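Local coordinates for protein TP_0956 (Treponema pallidum subsp. pallidum, PDB 3U64) that probably serves as the tetratricopeptide-like T-component of a TRAP transporter, a lipoprotein thought to act through protein-protein interaction, at residues Y76-Q89 / A102-Y116. Numbering follows the deposited sequence.
Sequences YIMYANAFVQTPAQ and AYSRARKLYLRGARY
Ala80 and Leu109 meet through their CB atoms, 3.7 Å apart, at the middle of an antiparallel helix pair (162° between the N-to-C directions of the segments) such as builds tetratricopeptide-like helical repeats. The axes approach to 8.1 Å and the packing is knobs-into-holes: Leu109 sits among Tyr76, Tyr79, Ala80 and Val84, while Val84 enters the hole of Ala102, Arg105, Ala106 and Leu109. CG1 of Val84, anti to its own nitrogen (chi1 -180°), is thereby set on Ala106 CB, leaving CG2 over one face of the Arg105 guanidinium. Toward one end Ala88 CB touches Ala102 CB at 3.6 Å; toward the other, Gly113 lets the backbones close in, its CA lying 3.7 Å from Tyr76 CB.

Further out, two tyrosines point to different flanks. The Tyr76 ring carries Arg112 CD over the centre of one face, 3.9 Å from its centroid, with a weak hydrogen bond from Arg112 NH1 to Tyr76 OH at the guanidinium edge. That hydroxyl's stronger partner is Glu56, hydrogen-bonded through OE1, and Arg112 NH2 forms salt bridges to Glu38 and Asp39 of the second subunit, whose Asp40 pairs with Arg105, so this flank joins the subunit interface. On the other tyrosine, Tyr110, Ala80 CB rests over a ring face. Tyr110 OH donates to Gln85 OE1 (2.9 Å), approaching from above the amide's carbonyl plane, 44° out of it.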
loop_
_atom_site.group_PDB
_atom_site.type_symbol
_atom_site.label_atom_id
_atom_site.label_comp_id
_atom_site.label_asym_id
_atom_site.label_seq_id
_atom_site.Cartn_x
_atom_site.Cartn_y
_atom_site.Cartn_z
ATOM N N TYR A 76 -7.456 8.330 11.777
ATOM C CA TYR A 76 -7.634 9.211 10.625
ATOM C C TYR A 76 -6.902 10.530 10.818
ATOM O O TYR A 76 -6.241 11.013 9.894
ATOM C CB TYR A 76 -9.115 9.446 10.313
ATOM C CG TYR A 76 -9.626 8.436 9.312
ATOM C CD1 TYR A 76 -10.355 7.324 9.725
ATOM C CD2 TYR A 76 -9.316 8.556 7.961
ATOM C CE1 TYR A 76 -10.796 6.378 8.817
ATOM C CE2 TYR A 76 -9.743 7.611 7.035
ATOM C CZ TYR A 76 -10.488 6.521 7.474
ATOM O OH TYR A 76 -10.916 5.568 6.579
ATOM N N ILE A 77 -6.994 11.098 12.019
ATOM C CA ILE A 77 -6.351 12.391 12.290
ATOM C C ILE A 77 -4.813 12.306 12.236
ATOM O O ILE A 77 -4.149 13.181 11.661
ATOM C CB ILE A 77 -6.814 12.998 13.638
ATOM C CG1 ILE A 77 -8.295 13.368 13.551
ATOM C CG2 ILE A 77 -5.988 14.244 13.984
ATOM C CD1 ILE A 77 -8.952 13.566 14.880
ATOM N N MET A 78 -4.251 11.237 12.801
ATOM C CA MET A 78 -2.798 11.036 12.779
ATOM C C MET A 78 -2.310 10.726 11.377
ATOM O O MET A 78 -1.293 11.259 10.931
ATOM C CB MET A 78 -2.404 9.908 13.722
ATOM C CG MET A 78 -2.950 10.125 15.124
ATOM S SD MET A 78 -2.322 8.908 16.302
ATOM C CE MET A 78 -0.675 9.575 16.581
ATOM N N TYR A 79 -3.029 9.850 10.685
ATOM C CA TYR A 79 -2.714 9.614 9.294
ATOM C C TYR A 79 -2.795 10.917 8.494
ATOM O O TYR A 79 -1.890 11.237 7.726
ATOM C CB TYR A 79 -3.660 8.592 8.689
ATOM C CG TYR A 79 -3.314 8.265 7.272
ATOM C CD1 TYR A 79 -2.308 7.354 6.984
ATOM C CD2 TYR A 79 -3.988 8.871 6.211
ATOM C CE1 TYR A 79 -1.975 7.042 5.684
ATOM C CE2 TYR A 79 -3.671 8.565 4.902
ATOM C CZ TYR A 79 -2.656 7.647 4.643
ATOM O OH TYR A 79 -2.316 7.340 3.343
ATOM N N ALA A 80 -3.879 11.667 8.659
ATOM C CA ALA A 80 -4.032 12.882 7.860
ATOM C C ALA A 80 -2.823 13.791 8.042
ATOM O O ALA A 80 -2.323 14.378 7.088
ATOM C CB ALA A 80 -5.301 13.616 8.225
ATOM N N ASN A 81 -2.349 13.908 9.274
ATOM C CA ASN A 81 -1.222 14.782 9.532
ATOM C C ASN A 81 0.086 14.228 8.982
ATOM O O ASN A 81 0.751 14.853 8.163
ATOM C CB ASN A 81 -1.056 15.033 11.023
ATOM C CG ASN A 81 0.231 15.776 11.334
ATOM O OD1 ASN A 81 0.761 16.488 10.488
ATOM N ND2 ASN A 81 0.743 15.602 12.538
ATOM N N ALA A 82 0.450 13.048 9.460
ATOM C CA ALA A 82 1.748 12.473 9.140
ATOM C C ALA A 82 1.899 12.077 7.671
ATOM O O ALA A 82 2.976 12.213 7.113
ATOM C CB ALA A 82 2.040 11.281 10.052
ATOM N N PHE A 83 0.831 11.598 7.034
ATOM C CA PHE A 83 0.999 11.023 5.702
ATOM C C PHE A 83 0.248 11.713 4.573
ATOM O O PHE A 83 0.345 11.308 3.417
ATOM C CB PHE A 83 0.754 9.508 5.740
ATOM C CG PHE A 83 1.682 8.797 6.681
ATOM C CD1 PHE A 83 3.032 8.675 6.372
ATOM C CD2 PHE A 83 1.226 8.299 7.896
ATOM C CE1 PHE A 83 3.913 8.049 7.247
ATOM C CE2 PHE A 83 2.102 7.669 8.790
ATOM C CZ PHE A 83 3.440 7.545 8.465
ATOM N N VAL A 84 -0.488 12.770 4.900
ATOM C CA VAL A 84 -1.112 13.572 3.854
ATOM C C VAL A 84 -0.602 15.016 3.890
ATOM O O VAL A 84 0.033 15.483 2.936
ATOM C CB VAL A 84 -2.634 13.553 3.949
ATOM C CG1 VAL A 84 -3.241 14.394 2.832
ATOM C CG2 VAL A 84 -3.146 12.114 3.892
ATOM N N GLN A 85 -0.865 15.703 4.999
ATOM C CA GLN A 85 -0.507 17.099 5.130
ATOM C C GLN A 85 0.993 17.318 5.093
ATOM O O GLN A 85 1.489 18.178 4.376
ATOM C CB GLN A 85 -1.039 17.699 6.431
ATOM C CG GLN A 85 -0.598 19.180 6.581
ATOM C CD GLN A 85 -1.113 19.868 7.841
ATOM O OE1 GLN A 85 -2.202 19.559 8.360
ATOM N NE2 GLN A 85 -0.326 20.822 8.338
ATOM N N THR A 86 1.707 16.552 5.899
ATOM C CA THR A 86 3.131 16.765 6.072
ATOM C C THR A 86 3.910 16.607 4.754
ATOM O O THR A 86 4.639 17.517 4.369
ATOM C CB THR A 86 3.671 15.893 7.222
ATOM O OG1 THR A 86 3.305 16.491 8.475
ATOM C CG2 THR A 86 5.178 15.768 7.153
ATOM N N PRO A 87 3.733 15.479 4.033
ATOM C CA PRO A 87 4.397 15.343 2.719
ATOM C C PRO A 87 4.052 16.475 1.724
ATOM O O PRO A 87 4.905 16.888 0.935
ATOM C CB PRO A 87 3.851 14.009 2.181
ATOM C CG PRO A 87 3.418 13.252 3.408
ATOM C CD PRO A 87 2.905 14.302 4.361
ATOM N N ALA A 88 2.805 16.941 1.742
ATOM C CA ALA A 88 2.408 18.068 0.913
ATOM C C ALA A 88 3.272 19.288 1.230
ATOM O O ALA A 88 3.634 20.057 0.336
ATOM C CB ALA A 88 0.943 18.400 1.137
ATOM N N GLN A 89 3.597 19.463 2.508
ATOM C CA GLN A 89 4.348 20.629 2.946
ATOM C C GLN A 89 5.769 20.614 2.408
ATOM O O GLN A 89 6.400 21.661 2.277
ATOM C CB GLN A 89 4.390 20.694 4.456
ATOM C CG GLN A 89 3.052 20.915 5.100
ATOM C CD GLN A 89 3.197 21.512 6.478
ATOM O OE1 GLN A 89 4.011 22.416 6.685
ATOM N NE2 GLN A 89 2.427 21.003 7.435
ATOM N N ALA A 102 -3.731 18.194 -1.893
ATOM C CA ALA A 102 -3.374 17.369 -0.741
ATOM C C ALA A 102 -3.851 18.025 0.554
ATOM O O ALA A 102 -4.330 17.340 1.455
ATOM C CB ALA A 102 -1.889 17.119 -0.692
ATOM N N TYR A 103 -3.731 19.349 0.656
ATOM C CA TYR A 103 -4.299 20.038 1.812
ATOM C C TYR A 103 -5.814 19.836 1.936
ATOM O O TYR A 103 -6.305 19.681 3.043
ATOM C CB TYR A 103 -3.973 21.535 1.794
ATOM C CG TYR A 103 -2.531 21.841 2.118
ATOM C CD1 TYR A 103 -1.735 20.906 2.781
ATOM C CD2 TYR A 103 -1.959 23.060 1.760
ATOM C CE1 TYR A 103 -0.412 21.178 3.092
ATOM C CE2 TYR A 103 -0.625 23.346 2.064
ATOM C CZ TYR A 103 0.139 22.396 2.730
ATOM O OH TYR A 103 1.451 22.664 3.031
ATOM N N SER A 104 -6.547 19.851 0.816
ATOM C CA SER A 104 -7.998 19.669 0.845
ATOM C C SER A 104 -8.321 18.245 1.248
ATOM O O SER A 104 -9.286 17.994 1.978
ATOM C CB SER A 104 -8.629 19.975 -0.516
ATOM O OG SER A 104 -8.211 21.251 -0.952
ATOM N N ARG A 105 -7.492 17.316 0.779
ATOM C CA ARG A 105 -7.608 15.921 1.171
ATOM C C ARG A 105 -7.380 15.734 2.685
ATOM O O ARG A 105 -8.140 15.033 3.350
ATOM C CB ARG A 105 -6.630 15.064 0.359
ATOM C CG ARG A 105 -6.820 13.558 0.534
ATOM C CD ARG A 105 -5.766 12.716 -0.225
ATOM N NE ARG A 105 -5.795 11.338 0.258
ATOM C CZ ARG A 105 -4.733 10.567 0.451
ATOM N NH1 ARG A 105 -3.513 11.014 0.188
ATOM N NH2 ARG A 105 -4.906 9.343 0.919
ATOM N N ALA A 106 -6.332 16.345 3.226
ATOM C CA ALA A 106 -6.058 16.258 4.671
ATOM C C ALA A 106 -7.216 16.857 5.466
ATOM O O ALA A 106 -7.657 16.301 6.465
ATOM C CB ALA A 106 -4.788 16.992 5.011
ATOM N N ARG A 107 -7.694 18.004 5.013
ATOM C CA ARG A 107 -8.805 18.681 5.658
ATOM C C ARG A 107 -10.020 17.752 5.800
ATOM O O ARG A 107 -10.596 17.640 6.889
ATOM C CB ARG A 107 -9.164 19.945 4.874
ATOM C CG ARG A 107 -10.178 20.831 5.554
ATOM C CD ARG A 107 -10.717 21.873 4.593
ATOM N NE ARG A 107 -12.141 22.090 4.832
ATOM C CZ ARG A 107 -13.110 21.358 4.285
ATOM N NH1 ARG A 107 -12.806 20.362 3.453
ATOM N NH2 ARG A 107 -14.385 21.624 4.563
ATOM N N LYS A 108 -10.380 17.057 4.719
ATOM C CA LYS A 108 -11.514 16.130 4.750
ATOM C C LYS A 108 -11.273 14.948 5.681
ATOM O O LYS A 108 -12.185 14.491 6.358
ATOM C CB LYS A 108 -11.870 15.634 3.339
ATOM C CG LYS A 108 -12.463 16.728 2.440
ATOM C CD LYS A 108 -12.885 16.169 1.088
ATOM C CE LYS A 108 -13.330 17.267 0.135
ATOM N NZ LYS A 108 -12.167 17.943 -0.513
ATOM N N LEU A 109 -10.042 14.458 5.707
ATOM C CA LEU A 109 -9.666 13.378 6.616
ATOM C C LEU A 109 -9.680 13.821 8.094
ATOM O O LEU A 109 -10.133 13.073 8.963
ATOM C CB LEU A 109 -8.305 12.787 6.224
ATOM C CG LEU A 109 -8.268 11.956 4.928
ATOM C CD1 LEU A 109 -6.933 11.277 4.758
ATOM C CD2 LEU A 109 -9.365 10.898 4.847
ATOM N N TYR A 110 -9.191 15.025 8.386
ATOM C CA TYR A 110 -9.304 15.544 9.749
ATOM C C TYR A 110 -10.768 15.528 10.198
ATOM O O TYR A 110 -11.098 15.089 11.306
ATOM C CB TYR A 110 -8.752 16.966 9.839
ATOM C CG TYR A 110 -7.240 17.035 9.821
ATOM C CD1 TYR A 110 -6.473 16.128 10.556
ATOM C CD2 TYR A 110 -6.573 18.004 9.067
ATOM C CE1 TYR A 110 -5.086 16.191 10.545
ATOM C CE2 TYR A 110 -5.182 18.073 9.053
ATOM C CZ TYR A 110 -4.447 17.168 9.795
ATOM O OH TYR A 110 -3.080 17.219 9.790
ATOM N N LEU A 111 -11.646 15.983 9.313
ATOM C CA LEU A 111 -13.033 16.148 9.667
ATOM C C LEU A 111 -13.711 14.798 9.817
ATOM O O LEU A 111 -14.566 14.634 10.686
ATOM C CB LEU A 111 -13.757 16.992 8.631
ATOM C CG LEU A 111 -13.416 18.479 8.578
ATOM C CD1 LEU A 111 -14.037 19.088 7.330
ATOM C CD2 LEU A 111 -13.919 19.199 9.798
ATOM N N ARG A 112 -13.338 13.832 8.979
ATOM C CA ARG A 112 -13.905 12.488 9.107
ATOM C C ARG A 112 -13.446 11.908 10.438
ATOM O O ARG A 112 -14.233 11.298 11.162
ATOM C CB ARG A 112 -13.475 11.582 7.941
ATOM C CG ARG A 112 -14.001 10.134 8.015
ATOM C CD ARG A 112 -13.279 9.203 7.035
ATOM N NE ARG A 112 -13.439 9.653 5.652
ATOM C CZ ARG A 112 -12.984 9.004 4.582
ATOM N NH1 ARG A 112 -12.336 7.859 4.711
ATOM N NH2 ARG A 112 -13.178 9.506 3.376
ATOM N N GLY A 113 -12.161 12.104 10.744
ATOM C CA GLY A 113 -11.582 11.660 11.999
ATOM C C GLY A 113 -12.266 12.312 13.187
ATOM O O GLY A 113 -12.649 11.632 14.144
ATOM N N ALA A 114 -12.458 13.627 13.127
ATOM C CA ALA A 114 -13.100 14.316 14.254
ATOM C C ALA A 114 -14.521 13.822 14.479
ATOM O O ALA A 114 -14.959 13.679 15.621
ATOM C CB ALA A 114 -13.092 15.811 14.064
ATOM N N ARG A 115 -15.232 13.557 13.383
ATOM C CA ARG A 115 -16.624 13.137 13.449
ATOM C C ARG A 115 -16.768 11.702 13.963
ATOM O O ARG A 115 -17.740 11.370 14.650
ATOM C CB ARG A 115 -17.295 13.275 12.076
ATOM C CG ARG A 115 -17.440 14.711 11.624
ATOM C CD ARG A 115 -18.095 14.848 10.251
ATOM N NE ARG A 115 -17.744 16.140 9.663
ATOM C CZ ARG A 115 -18.337 16.675 8.602
ATOM N NH1 ARG A 115 -19.335 16.031 8.004
ATOM N NH2 ARG A 115 -17.940 17.860 8.148
ATOM N N TYR A 116 -15.818 10.845 13.595
ATOM C CA TYR A 116 -15.770 9.499 14.148
ATOM C C TYR A 116 -15.564 9.538 15.667
ATOM O O TYR A 116 -16.249 8.831 16.401
ATOM C CB TYR A 116 -14.660 8.680 13.486
ATOM C CG TYR A 116 -15.059 8.056 12.172
ATOM C CD1 TYR A 116 -16.378 7.706 11.913
ATOM C CD2 TYR A 116 -14.113 7.797 11.196
ATOM C CE1 TYR A 116 -16.742 7.125 10.694
ATOM C CE2 TYR A 116 -14.462 7.217 9.988
ATOM C CZ TYR A 116 -15.767 6.883 9.741
ATOM O OH TYR A 116 -16.090 6.307 8.537
#